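PDB 4YN2: fusolin from Unidentified entomopoxvirus, which forms the crystalline spindles of an insect poxvirus that enhance virulence, and probably acts on chitin through its lytic polysaccharide monooxygenase fold. Local coordinates for residues Val109-Ser114 and Ile160-Trp165; Pro200-Gln205 and Ile228-Asn233; Phe136-Val141 and Leu191-Thr196; Leu122-Gln127 and Pro236-Ile241. One frame throughout, in Å; residues are numbered along the deposited sequence.

Contact 1 (Val109-Ser114 and Ile160-Trp165); sequences VDISGS and IDRVVW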
loop_
_atom_site.group_PDB
_atom_site.type_symbol
_atom_site.label_atom_id
_atom_site.label_comp_id
_atom_site.label_asym_id
_atom_site.label_seq_id
_atom_site.Cartn_x
_atom_site.Cartn_y
_atom_site.Cartn_z
ATOM N N VAL A 109 0.478 10.420 -4.506
ATOM C CA VAL A 109 0.256 9.063 -4.005
ATOM C C VAL A 109 1.589 8.286 -3.917
ATOM O O VAL A 109 1.642 7.257 -3.244
ATOM C CB VAL A 109 -0.809 8.351 -4.897
ATOM C CG1 VAL A 109 -0.967 6.881 -4.548
ATOM C CG2 VAL A 109 -2.149 9.063 -4.769
ATOM N N ASP A 110 2.656 8.775 -4.548
ATOM C CA ASP A 110 3.948 8.109 -4.516
ATOM C C ASP A 110 4.875 8.642 -3.434
ATOM O O ASP A 110 5.978 8.126 -3.319
ATOM C CB ASP A 110 4.636 8.224 -5.884
ATOM C CG ASP A 110 5.697 7.160 -6.102
ATOM O OD1 ASP A 110 5.361 5.957 -6.017
ATOM O OD2 ASP A 110 6.870 7.527 -6.291
ATOM N N ILE A 111 4.452 9.630 -2.621
ATOM C CA ILE A 111 5.318 10.141 -1.557
ATOM C C ILE A 111 5.449 9.079 -0.460
ATOM O O ILE A 111 4.567 8.230 -0.292
ATOM C CB ILE A 111 4.834 11.496 -0.972
ATOM C CG1 ILE A 111 3.572 11.335 -0.105
ATOM C CG2 ILE A 111 4.685 12.558 -2.077
ATOM C CD1 ILE A 111 2.978 12.659 0.433
ATOM N N SER A 112 6.527 9.170 0.311
ATOM C CA SER A 112 6.790 8.248 1.405
ATOM C C SER A 112 6.135 8.742 2.680
ATOM O O SER A 112 5.883 9.934 2.846
ATOM C CB SER A 112 8.297 8.086 1.607
ATOM O OG SER A 112 8.896 7.632 0.407
ATOM N N GLY A 113 5.857 7.817 3.576
ATOM C CA GLY A 113 5.256 8.153 4.853
ATOM C C GLY A 113 4.437 7.039 5.459
ATOM O O GLY A 113 4.531 5.882 5.050
ATOM N N SER A 114 3.605 7.402 6.429
ATOM C CA SER A 114 2.835 6.451 7.218
ATOM C C SER A 114 1.528 6.025 6.533
ATOM O O SER A 114 0.456 6.148 7.121
ATOM C CB SER A 114 2.558 7.041 8.599
ATOM O OG SER A 114 1.915 8.302 8.512
ATOM N N ILE A 160 10.209 6.241 4.431
ATOM C CA ILE A 160 11.192 7.062 3.705
ATOM C C ILE A 160 11.580 6.570 2.308
ATOM O O ILE A 160 12.180 7.355 1.589
ATOM C CB ILE A 160 12.476 7.199 4.569
ATOM C CG1 ILE A 160 13.137 5.824 4.842
ATOM C CG2 ILE A 160 12.165 7.935 5.873
ATOM C CD1 ILE A 160 14.345 5.880 5.733
ATOM N N ASP A 161 11.317 5.303 1.937
ATOM C CA ASP A 161 11.717 4.785 0.631
ATOM C C ASP A 161 10.638 4.934 -0.407
ATOM O O ASP A 161 9.474 4.649 -0.140
ATOM C CB ASP A 161 12.055 3.284 0.700
ATOM C CG ASP A 161 13.298 2.902 1.477
ATOM O OD1 ASP A 161 14.244 3.712 1.521
ATOM O OD2 ASP A 161 13.336 1.773 2.013
ATOM N N ARG A 162 11.047 5.253 -1.628
ATOM C CA ARG A 162 10.146 5.207 -2.767
ATOM C C ARG A 162 10.088 3.781 -3.225
ATOM O O ARG A 162 11.085 3.059 -3.096
ATOM C CB ARG A 162 10.648 6.094 -3.907
ATOM C CG ARG A 162 10.541 7.562 -3.586
ATOM C CD ARG A 162 9.213 8.118 -4.006
ATOM N NE ARG A 162 9.050 9.496 -3.536
ATOM C CZ ARG A 162 8.330 10.436 -4.143
ATOM N NH1 ARG A 162 7.685 10.168 -5.277
ATOM N NH2 ARG A 162 8.259 11.657 -3.631
ATOM N N VAL A 163 8.955 3.384 -3.795
ATOM C CA VAL A 163 8.800 2.088 -4.436
ATOM C C VAL A 163 9.384 2.269 -5.820
ATOM O O VAL A 163 8.906 3.112 -6.577
ATOM C CB VAL A 163 7.327 1.622 -4.474
ATOM C CG1 VAL A 163 7.171 0.367 -5.332
ATOM C CG2 VAL A 163 6.788 1.379 -3.065
ATOM N N VAL A 164 10.412 1.500 -6.147
ATOM C CA VAL A 164 11.117 1.593 -7.421
ATOM C C VAL A 164 11.356 0.192 -7.930
ATOM O O VAL A 164 11.318 -0.741 -7.141
ATOM C CB VAL A 164 12.444 2.400 -7.281
ATOM C CG1 VAL A 164 12.164 3.831 -6.862
ATOM C CG2 VAL A 164 13.420 1.755 -6.299
ATOM N N TRP A 165 11.647 0.032 -9.217
ATOM C CA TRP A 165 11.877 -1.302 -9.761
ATOM C C TRP A 165 13.047 -2.010 -9.065
ATOM O O TRP A 165 12.965 -3.225 -8.825
ATOM C CB TRP A 165 12.107 -1.250 -11.272
ATOM C CG TRP A 165 10.874 -0.871 -12.033
ATOM C CD1 TRP A 165 10.619 0.318 -12.647
ATOM C CD2 TRP A 165 9.677 -1.643 -12.140
ATOM N NE1 TRP A 165 9.367 0.295 -13.217
ATOM C CE2 TRP A 165 8.750 -0.883 -12.885
ATOM C CE3 TRP A 165 9.277 -2.890 -11.642
ATOM C CZ2 TRP A 165 7.481 -1.367 -13.214
ATOM C CZ3 TRP A 165 8.022 -3.365 -11.972
ATOM C CH2 TRP A 165 7.135 -2.604 -12.738
HETATM O O HOH W 1 6.647 5.249 -3.738
HETATM O O HOH W 2 8.242 5.535 -7.286
HETATM O O HOH W 3 11.835 8.823 -0.559
#
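The end of a 3-10 segment and an irregular loop are tied here by one arginine folded over one aspartate. R162 bends sharply at its second torsion (chi2 -90°), which swings the guanidinium back over the D110 backbone, so that D110 O lies above one of its faces. D110 holds its carboxylate anti to its own N, and OD2 offers its anti lone pair to R162 NH1 at 2.9 Å. This salt bridge lies close to the guanidinium plane, although the two planes stand 68° apart. Water extends the link: one molecule bonds D110 O and V163 N, while another donates to both D110 OD2 and V163 O, each at 2.6 Å. The backbones draw nearest at S112 and I160, where S112 OG approaches D161 O at 3.1 Å, a weak and unsettled bond. D110 OD1 is also held by C92 N. I111 turns from the partner loop onto helix 31-48, so the pair bridges that helix and the loop between strands 145-152 and 168-174.

Contact 2 (Pro200-Gln205 and Ile228-Asn233); sequences PIRQSQ and INFDYN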
loop_
_atom_site.group_PDB
_atom_site.type_symbol
_atom_site.label_atom_id
_atom_site.label_comp_id
_atom_site.label_asym_id
_atom_site.label_seq_id
_atom_site.Cartn_x
_atom_site.Cartn_y
_atom_site.Cartn_z
ATOM N N PRO A 200 4.989 -13.265 0.326
ATOM C CA PRO A 200 6.051 -13.482 1.323
ATOM C C PRO A 200 5.793 -12.656 2.575
ATOM O O PRO A 200 5.396 -11.491 2.466
ATOM C CB PRO A 200 7.322 -13.007 0.602
ATOM C CG PRO A 200 6.972 -12.989 -0.846
ATOM C CD PRO A 200 5.528 -12.619 -0.886
ATOM N N ILE A 201 5.978 -13.262 3.759
ATOM C CA ILE A 201 5.733 -12.560 5.012
ATOM C C ILE A 201 6.875 -11.587 5.277
ATOM O O ILE A 201 7.996 -11.778 4.819
ATOM C CB ILE A 201 5.529 -13.532 6.213
ATOM C CG1 ILE A 201 4.496 -14.626 5.909
ATOM C CG2 ILE A 201 5.108 -12.787 7.471
ATOM C CD1 ILE A 201 3.261 -14.209 5.275
ATOM N N ARG A 202 6.539 -10.514 5.972
ATOM C CA ARG A 202 7.438 -9.457 6.409
ATOM C C ARG A 202 7.143 -9.154 7.857
ATOM O O ARG A 202 6.018 -9.356 8.305
ATOM C CB ARG A 202 7.219 -8.191 5.563
ATOM C CG ARG A 202 7.381 -8.373 4.052
ATOM C CD ARG A 202 8.831 -8.478 3.709
ATOM N NE ARG A 202 9.097 -8.418 2.269
ATOM C CZ ARG A 202 9.486 -9.429 1.500
ATOM N NH1 ARG A 202 9.582 -10.656 1.993
ATOM N NH2 ARG A 202 9.765 -9.222 0.219
ATOM N N GLN A 203 8.118 -8.631 8.581
ATOM C CA GLN A 203 7.911 -8.216 9.972
ATOM C C GLN A 203 7.575 -6.709 9.999
ATOM O O GLN A 203 7.174 -6.193 11.037
ATOM C CB GLN A 203 9.120 -8.555 10.880
ATOM C CG GLN A 203 10.484 -8.004 10.443
ATOM C CD GLN A 203 11.197 -8.847 9.405
ATOM O OE1 GLN A 203 11.249 -10.080 9.495
ATOM N NE2 GLN A 203 11.760 -8.206 8.387
ATOM N N SER A 204 7.716 -6.014 8.857
ATOM C CA SER A 204 7.403 -4.595 8.731
ATOM C C SER A 204 6.482 -4.374 7.542
ATOM O O SER A 204 6.245 -5.274 6.730
ATOM C CB SER A 204 8.685 -3.775 8.594
ATOM O OG SER A 204 9.594 -4.399 7.704
ATOM N N GLN A 205 5.951 -3.171 7.464
ATOM C CA GLN A 205 5.016 -2.787 6.441
ATOM C C GLN A 205 5.666 -2.881 5.063
ATOM O O GLN A 205 6.820 -2.487 4.899
ATOM C CB GLN A 205 4.506 -1.365 6.714
ATOM C CG GLN A 205 3.247 -1.063 5.960
ATOM C CD GLN A 205 2.695 0.293 6.294
ATOM O OE1 GLN A 205 2.603 0.691 7.459
ATOM N NE2 GLN A 205 2.222 0.994 5.293
ATOM N N ILE A 228 0.504 -3.181 2.738
ATOM C CA ILE A 228 0.196 -4.344 3.572
ATOM C C ILE A 228 1.146 -4.453 4.759
ATOM O O ILE A 228 2.278 -3.965 4.723
ATOM C CB ILE A 228 0.202 -5.663 2.751
ATOM C CG1 ILE A 228 1.604 -5.995 2.170
ATOM C CG2 ILE A 228 -0.854 -5.616 1.656
ATOM C CD1 ILE A 228 1.773 -7.431 1.717
ATOM N N ASN A 229 0.659 -5.088 5.820
ATOM C CA ASN A 229 1.455 -5.405 6.996
ATOM C C ASN A 229 0.975 -6.748 7.526
ATOM O O ASN A 229 -0.082 -7.230 7.121
ATOM C CB ASN A 229 1.401 -4.308 8.069
ATOM C CG ASN A 229 2.623 -4.256 8.961
ATOM O OD1 ASN A 229 3.474 -5.156 8.964
ATOM N ND2 ASN A 229 2.721 -3.218 9.771
ATOM N N PHE A 230 1.775 -7.367 8.378
ATOM C CA PHE A 230 1.507 -8.686 8.921
ATOM C C PHE A 230 1.372 -8.635 10.436
ATOM O O PHE A 230 2.201 -8.022 11.107
ATOM C CB PHE A 230 2.643 -9.614 8.517
ATOM C CG PHE A 230 2.816 -9.689 7.020
ATOM C CD1 PHE A 230 2.127 -10.633 6.274
ATOM C CD2 PHE A 230 3.548 -8.725 6.343
ATOM C CE1 PHE A 230 2.260 -10.679 4.885
ATOM C CE2 PHE A 230 3.656 -8.759 4.951
ATOM C CZ PHE A 230 3.021 -9.740 4.239
ATOM N N ASP A 231 0.315 -9.256 10.963
ATOM C CA ASP A 231 0.049 -9.326 12.396
ATOM C C ASP A 231 0.537 -10.674 12.912
ATOM O O ASP A 231 -0.073 -11.704 12.618
ATOM C CB ASP A 231 -1.458 -9.147 12.684
ATOM C CG ASP A 231 -1.788 -8.490 14.012
ATOM O OD1 ASP A 231 -0.920 -8.493 14.907
ATOM O OD2 ASP A 231 -2.944 -8.046 14.184
ATOM N N TYR A 232 1.673 -10.676 13.595
ATOM C CA TYR A 232 2.224 -11.899 14.180
ATOM C C TYR A 232 1.452 -12.282 15.434
ATOM O O TYR A 232 0.865 -11.428 16.086
ATOM C CB TYR A 232 3.712 -11.730 14.515
ATOM C CG TYR A 232 4.591 -12.024 13.330
ATOM C CD1 TYR A 232 4.709 -11.115 12.286
ATOM C CD2 TYR A 232 5.211 -13.256 13.191
ATOM C CE1 TYR A 232 5.470 -11.407 11.158
ATOM C CE2 TYR A 232 5.969 -13.562 12.069
ATOM C CZ TYR A 232 6.083 -12.639 11.044
ATOM O OH TYR A 232 6.880 -12.907 9.956
ATOM N N ASN A 233 1.462 -13.568 15.768
ATOM C CA ASN A 233 0.826 -14.066 16.987
ATOM C C ASN A 233 1.764 -13.836 18.171
ATOM O O ASN A 233 2.964 -14.069 18.037
ATOM C CB ASN A 233 0.520 -15.552 16.848
ATOM C CG ASN A 233 -0.398 -15.851 15.695
ATOM O OD1 ASN A 233 -1.587 -15.528 15.729
ATOM N ND2 ASN A 233 0.144 -16.398 14.616
HETATM O O HOH W 4 4.494 -6.565 11.451
#
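F230 is the side chain around which this contact closes, and packing rather than direct polar bonding joins the two segments. Its ring, with CG beside the backbone N (chi1 -58°), projects from the strand toward 200-205 and packs its face against the backbone of I201 and R202. That face receives a CH-pi contact from I201 CA, 4.1 Å from the ring centroid and only 16° off the normal, with R202 N over the same face nearer the rim. I201 divides its branches between two aromatic residues: CD1 meets F230 CE1 at 3.7 Å, whereas CG2 presses on Y232 OH at 3.1 Å, the tightest point of the contact. R202 runs alongside F230, its CB 3.7 Å from CE2, before its guanidinium leads away to T152 O. R202 O stands in the plane of the Y232 ring, at its edge.

The other side is looser and wetter. Q203 and S204 turn their side chains away, and a water lies between the main chains, 2.7 Å from both Q203 O and F230 O. N229 OD1 accepts from F230 N at 2.8 Å, a bond made from above the carbonyl plane that helps fix the amide. Q205 lays CG against I228 O and sends NE2 to W115 O. The 200-205 loop thus connects strands 191-200 and 206-214 while packing on the end of strand 220-231, with I199 also touching F230.

Contact 3 (Phe136-Val141 and Leu191-Thr196); sequences FCPTAV and LVYRFT. With EDO (1,2-ethanediol), chain D.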
loop_
_atom_site.group_PDB
_atom_site.type_symbol
_atom_site.label_atom_id
_atom_site.label_comp_id
_atom_site.label_asym_id
_atom_site.label_seq_id
_atom_site.Cartn_x
_atom_site.Cartn_y
_atom_site.Cartn_z
ATOM N N PHE A 136 -8.968 -7.845 -7.834
ATOM C CA PHE A 136 -8.836 -6.658 -8.670
ATOM C C PHE A 136 -10.242 -6.336 -9.149
ATOM O O PHE A 136 -10.973 -7.235 -9.599
ATOM C CB PHE A 136 -7.840 -6.835 -9.823
ATOM C CG PHE A 136 -7.546 -5.553 -10.559
ATOM C CD1 PHE A 136 -8.394 -5.095 -11.560
ATOM C CD2 PHE A 136 -6.424 -4.793 -10.248
ATOM C CE1 PHE A 136 -8.126 -3.901 -12.233
ATOM C CE2 PHE A 136 -6.164 -3.592 -10.916
ATOM C CZ PHE A 136 -7.008 -3.163 -11.913
ATOM N N CYS A 137 -10.636 -5.076 -8.979
ATOM C CA CYS A 137 -11.961 -4.565 -9.287
ATOM C C CYS A 137 -11.941 -3.908 -10.649
ATOM O O CYS A 137 -11.488 -2.770 -10.750
ATOM C CB CYS A 137 -12.403 -3.590 -8.199
ATOM S SG CYS A 137 -14.126 -3.061 -8.332
ATOM N N PRO A 138 -12.382 -4.604 -11.717
ATOM C CA PRO A 138 -12.329 -4.003 -13.042
ATOM C C PRO A 138 -13.560 -3.160 -13.326
ATOM O O PRO A 138 -14.663 -3.598 -13.072
ATOM C CB PRO A 138 -12.278 -5.225 -13.962
ATOM C CG PRO A 138 -13.101 -6.243 -13.262
ATOM C CD PRO A 138 -12.967 -5.962 -11.780
ATOM N N THR A 139 -13.382 -1.982 -13.885
ATOM C CA THR A 139 -14.517 -1.149 -14.250
ATOM C C THR A 139 -14.863 -1.473 -15.745
ATOM O O THR A 139 -15.969 -1.182 -16.190
ATOM C CB THR A 139 -14.219 0.294 -13.879
ATOM O OG1 THR A 139 -13.069 0.743 -14.570
ATOM C CG2 THR A 139 -13.973 0.436 -12.363
ATOM N N ALA A 140 -13.950 -2.157 -16.464
ATOM C CA ALA A 140 -14.146 -2.661 -17.829
ATOM C C ALA A 140 -13.438 -4.016 -17.971
ATOM O O ALA A 140 -12.389 -4.220 -17.363
ATOM C CB ALA A 140 -13.599 -1.674 -18.840
ATOM N N VAL A 141 -14.012 -4.938 -18.743
ATOM C CA VAL A 141 -13.418 -6.255 -18.971
ATOM C C VAL A 141 -12.438 -6.125 -20.130
ATOM O O VAL A 141 -12.878 -5.951 -21.264
ATOM C CB VAL A 141 -14.516 -7.311 -19.255
ATOM C CG1 VAL A 141 -13.919 -8.664 -19.641
ATOM C CG2 VAL A 141 -15.451 -7.445 -18.055
ATOM N N LEU A 191 -18.339 -8.338 -11.754
ATOM C CA LEU A 191 -17.409 -9.480 -11.816
ATOM C C LEU A 191 -16.039 -8.984 -11.418
ATOM O O LEU A 191 -15.772 -7.792 -11.564
ATOM C CB LEU A 191 -17.358 -10.083 -13.222
ATOM C CG LEU A 191 -18.612 -10.788 -13.709
ATOM C CD1 LEU A 191 -18.529 -11.050 -15.205
ATOM C CD2 LEU A 191 -18.836 -12.101 -12.975
ATOM N N VAL A 192 -15.168 -9.876 -10.933
ATOM C CA VAL A 192 -13.836 -9.483 -10.466
ATOM C C VAL A 192 -12.765 -10.446 -10.922
ATOM O O VAL A 192 -13.026 -11.625 -11.173
ATOM C CB VAL A 192 -13.788 -9.368 -8.916
ATOM C CG1 VAL A 192 -14.529 -8.130 -8.432
ATOM C CG2 VAL A 192 -14.342 -10.616 -8.242
ATOM N N TYR A 193 -11.538 -9.948 -10.955
ATOM C CA TYR A 193 -10.375 -10.783 -11.216
ATOM C C TYR A 193 -9.850 -11.165 -9.859
ATOM O O TYR A 193 -9.347 -10.303 -9.143
ATOM C CB TYR A 193 -9.348 -10.063 -12.067
ATOM C CG TYR A 193 -9.810 -9.864 -13.485
ATOM C CD1 TYR A 193 -9.737 -10.896 -14.412
ATOM C CD2 TYR A 193 -10.320 -8.643 -13.907
ATOM C CE1 TYR A 193 -10.152 -10.714 -15.728
ATOM C CE2 TYR A 193 -10.724 -8.445 -15.223
ATOM C CZ TYR A 193 -10.622 -9.479 -16.136
ATOM O OH TYR A 193 -11.079 -9.290 -17.416
ATOM N N ARG A 194 -10.090 -12.416 -9.454
ATOM C CA ARG A 194 -9.719 -12.956 -8.146
ATOM C C ARG A 194 -8.610 -13.955 -8.330
ATOM O O ARG A 194 -8.747 -14.855 -9.158
ATOM C CB ARG A 194 -10.932 -13.640 -7.482
ATOM C CG ARG A 194 -11.695 -12.780 -6.515
ATOM C CD ARG A 194 -12.595 -13.603 -5.608
ATOM N NE ARG A 194 -13.755 -14.219 -6.269
ATOM C CZ ARG A 194 -14.028 -15.527 -6.343
ATOM N NH1 ARG A 194 -13.178 -16.427 -5.859
ATOM N NH2 ARG A 194 -15.142 -15.944 -6.928
ATOM N N PHE A 195 -7.517 -13.828 -7.576
ATOM C CA PHE A 195 -6.394 -14.731 -7.785
ATOM C C PHE A 195 -5.606 -14.956 -6.510
ATOM O O PHE A 195 -5.339 -14.018 -5.759
ATOM C CB PHE A 195 -5.481 -14.225 -8.924
ATOM C CG PHE A 195 -5.049 -12.775 -8.869
ATOM C CD1 PHE A 195 -5.954 -11.753 -9.110
ATOM C CD2 PHE A 195 -3.712 -12.439 -8.732
ATOM C CE1 PHE A 195 -5.550 -10.423 -9.097
ATOM C CE2 PHE A 195 -3.309 -11.105 -8.732
ATOM C CZ PHE A 195 -4.229 -10.106 -8.902
ATOM N N THR A 196 -5.231 -16.220 -6.282
ATOM C CA THR A 196 -4.509 -16.641 -5.084
ATOM C C THR A 196 -3.024 -16.457 -5.306
ATOM O O THR A 196 -2.443 -17.122 -6.154
ATOM C CB THR A 196 -4.871 -18.073 -4.712
ATOM O OG1 THR A 196 -6.276 -18.108 -4.504
ATOM C CG2 THR A 196 -4.187 -18.529 -3.434
HETATM C C1 EDO D . -8.667 -18.287 -7.607
HETATM O O1 EDO D . -8.190 -17.559 -6.470
HETATM C C2 EDO D . -7.682 -18.165 -8.799
HETATM O O2 EDO D . -6.328 -18.130 -8.340
#
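Two neighbouring strands of the four-stranded antiparallel sheet meet here, in the beta-sandwich core expected of a lytic polysaccharide monooxygenase. The end of strand 129-138 lies against the first part of 191-200, their short axes 5.2 Å apart at 155°. F136 and Y193 form an antiparallel hydrogen-bonded pair: F136 N donates to Y193 O at 2.8 Å, nearly straight at 173° and almost along the C=O axis, and Y193 N returns a bond to F136 O at 3.1 Å within the carbonyl plane.

Both side chains of the pair leave on the same face of the sheet, and both rings meet W212, F136 also meeting Y147 edge-to-face. F136 sets CG anti to its N (chi1 -171°), and its ring leads away from the partner strand; Y193 places CG beside its own N. The Y193 ring is crossed obliquely by P138, whose CG lies 3.7 Å from Y193 CD2. F195 offers its ring edge to F136 CB.

Beyond P138 the chain leaves the strand toward the metal site, with T139 backbone-bonded to the zinc ligand H1; the P138 side chain lies about 8 Å from the zinc. C137, on the opposite face, is pinned to C187 by a disulfide. An ethanediol, probably from the crystallisation liquor, is held by T196 N and OG1. Y193 OH, hydrogen-bonded to E143, rests 3.7 Å from V141 CG1.

Contact 4 (Leu122-Gln127 and Pro236-Ile241); sequences LSDNHQ and PDDEDI. With EDO (1,2-ethanediol), chain E.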
loop_
_atom_site.group_PDB
_atom_site.type_symbol
_atom_site.label_atom_id
_atom_site.label_comp_id
_atom_site.label_asym_id
_atom_site.label_seq_id
_atom_site.Cartn_x
_atom_site.Cartn_y
_atom_site.Cartn_z
ATOM N N LEU A 122 -1.423 -13.562 10.678
ATOM C CA LEU A 122 -0.758 -14.843 10.429
ATOM C C LEU A 122 -1.500 -15.937 11.195
ATOM O O LEU A 122 -1.866 -15.731 12.354
ATOM C CB LEU A 122 0.723 -14.816 10.864
ATOM C CG LEU A 122 1.717 -14.521 9.756
ATOM C CD1 LEU A 122 1.458 -13.183 9.141
ATOM C CD2 LEU A 122 3.124 -14.599 10.267
ATOM N N SER A 123 -1.684 -17.104 10.569
ATOM C CA SER A 123 -2.287 -18.265 11.220
ATOM C C SER A 123 -1.231 -18.904 12.127
ATOM O O SER A 123 -1.516 -19.262 13.270
ATOM C CB SER A 123 -2.790 -19.263 10.181
ATOM O OG SER A 123 -3.634 -20.233 10.779
ATOM N N ASP A 124 -0.005 -19.023 11.604
ATOM C CA ASP A 124 1.152 -19.578 12.304
ATOM C C ASP A 124 2.367 -18.661 12.039
ATOM O O ASP A 124 2.537 -18.185 10.919
ATOM C CB ASP A 124 1.374 -21.031 11.824
ATOM C CG ASP A 124 2.805 -21.503 11.819
ATOM O OD1 ASP A 124 3.428 -21.525 12.900
ATOM O OD2 ASP A 124 3.324 -21.789 10.725
ATOM N N ASN A 125 3.199 -18.412 13.066
ATOM C CA ASN A 125 4.376 -17.525 12.937
ATOM C C ASN A 125 5.510 -18.103 12.070
ATOM O O ASN A 125 6.368 -17.334 11.650
ATOM C CB ASN A 125 4.926 -17.143 14.302
ATOM C CG ASN A 125 4.045 -16.166 15.034
ATOM O OD1 ASN A 125 3.080 -15.619 14.485
ATOM N ND2 ASN A 125 4.417 -15.831 16.255
ATOM N N HIS A 126 5.516 -19.416 11.788
ATOM C CA HIS A 126 6.515 -20.041 10.905
ATOM C C HIS A 126 6.134 -19.990 9.422
ATOM O O HIS A 126 6.888 -20.491 8.581
ATOM C CB HIS A 126 6.746 -21.491 11.292
ATOM C CG HIS A 126 7.399 -21.640 12.621
ATOM N ND1 HIS A 126 6.752 -22.258 13.668
ATOM C CD2 HIS A 126 8.631 -21.252 13.026
ATOM C CE1 HIS A 126 7.608 -22.255 14.670
ATOM N NE2 HIS A 126 8.754 -21.647 14.333
ATOM N N GLN A 127 4.976 -19.404 9.087
ATOM C CA GLN A 127 4.577 -19.266 7.691
ATOM C C GLN A 127 5.565 -18.408 6.908
ATOM O O GLN A 127 5.771 -17.250 7.256
ATOM C CB GLN A 127 3.192 -18.625 7.589
ATOM C CG GLN A 127 2.067 -19.572 7.898
ATOM C CD GLN A 127 0.776 -18.863 7.624
ATOM O OE1 GLN A 127 0.087 -18.403 8.534
ATOM N NE2 GLN A 127 0.488 -18.674 6.348
ATOM N N PRO A 236 5.149 -17.591 23.107
ATOM C CA PRO A 236 6.343 -18.320 22.674
ATOM C C PRO A 236 6.125 -19.048 21.362
ATOM O O PRO A 236 5.017 -19.494 21.053
ATOM C CB PRO A 236 6.590 -19.302 23.818
ATOM C CG PRO A 236 5.238 -19.544 24.383
ATOM C CD PRO A 236 4.535 -18.223 24.291
ATOM N N ASP A 237 7.199 -19.165 20.592
ATOM C CA ASP A 237 7.166 -19.881 19.333
ATOM C C ASP A 237 6.784 -21.344 19.586
ATOM O O ASP A 237 7.243 -21.926 20.567
ATOM C CB ASP A 237 8.528 -19.792 18.652
ATOM C CG ASP A 237 8.515 -20.471 17.320
ATOM O OD1 ASP A 237 7.701 -20.068 16.463
ATOM O OD2 ASP A 237 9.257 -21.459 17.154
ATOM N N ASP A 238 5.967 -21.931 18.698
ATOM C CA ASP A 238 5.471 -23.313 18.820
ATOM C C ASP A 238 6.584 -24.355 19.012
ATOM O O ASP A 238 6.390 -25.293 19.784
ATOM C CB ASP A 238 4.634 -23.705 17.588
ATOM C CG ASP A 238 3.362 -22.895 17.424
ATOM O OD1 ASP A 238 2.628 -22.729 18.424
ATOM O OD2 ASP A 238 3.093 -22.437 16.291
ATOM N N GLU A 239 7.751 -24.176 18.366
ATOM C CA GLU A 239 8.864 -25.123 18.499
ATOM C C GLU A 239 9.554 -25.057 19.869
ATOM O O GLU A 239 10.304 -25.976 20.185
ATOM C CB GLU A 239 9.911 -24.900 17.405
ATOM C CG GLU A 239 9.390 -25.241 16.025
ATOM C CD GLU A 239 10.380 -24.975 14.916
ATOM O OE1 GLU A 239 11.374 -25.730 14.810
ATOM O OE2 GLU A 239 10.201 -23.971 14.192
ATOM N N ASP A 240 9.310 -23.993 20.673
ATOM C CA ASP A 240 9.892 -23.822 22.008
ATOM C C ASP A 240 8.854 -24.100 23.116
ATOM O O ASP A 240 9.011 -23.605 24.227
ATOM C CB ASP A 240 10.455 -22.395 22.147
ATOM C CG ASP A 240 11.529 -22.057 21.132
ATOM O OD1 ASP A 240 12.404 -22.920 20.880
ATOM O OD2 ASP A 240 11.534 -20.907 20.634
ATOM N N ILE A 241 7.803 -24.890 22.827
ATOM C CA ILE A 241 6.789 -25.227 23.823
ATOM C C ILE A 241 7.124 -26.605 24.386
ATOM O O ILE A 241 6.944 -27.607 23.696
ATOM C CB ILE A 241 5.348 -25.144 23.245
ATOM C CG1 ILE A 241 5.006 -23.671 22.919
ATOM C CG2 ILE A 241 4.315 -25.725 24.237
ATOM C CD1 ILE A 241 3.681 -23.443 22.226
HETATM C C1 EDO E . 7.224 -22.844 27.530
HETATM O O1 EDO E . 7.852 -23.960 26.917
HETATM C C2 EDO E . 5.725 -23.110 27.774
HETATM O O2 EDO E . 5.541 -24.384 28.371
#
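Polar contacts centred on H126 join these two surface loops. H126 extends toward D237, tip to tip, and NE2 gives D237 OD2 a weak bond of 2.9 Å, bent to 119°; the tip is too crowded in the model for finer detail to carry weight. E239 OE2 stands over one face of the imidazole, poorly aligned for bonding. Two carboxylates around the ring would probably favour its protonated form. Nearby, D124 OD1 and D238 OD2 bring like charges to 3.5 Å.

Hydrogen bonds inside each loop shape the approach. D124 to Q127 is a type I turn, in which D124 OD1 accepts from H126 N at 3.2 Å, an Asx turn. Q127 OE1 accepts two backbone N-H groups, S123 N at 3.0 Å nearly along its C=O axis and D124 N on a lone pair.

Residues 122-127 link strands 118-121 and 129-138; L122 bonds D231 of strand 220-231 through the backbone, and N125 ND2 bonds N233 O just beyond it, where the chain departs toward 236-241.

The four contacts spread across one chain. Contact 3 is the one beside the zinc held by H1 and H142, with the P138 side chain about 8 Å away. Its centre lies 25 Å from that of contact 2, although strand 191-200 of contact 3 runs directly into the loop of contact 2. Contacts 2 and 4 are the touching pair, with centres 14 Å apart: N125 ND2 probably bonds N233 O at 2.9 Å and L122 N probably bonds D231 O at 3.0 Å, so the two surface patches continue one another. Contact 1 stands apart, its nearest atoms about 5 Å from contact 2 and about 13 Å from contact 3.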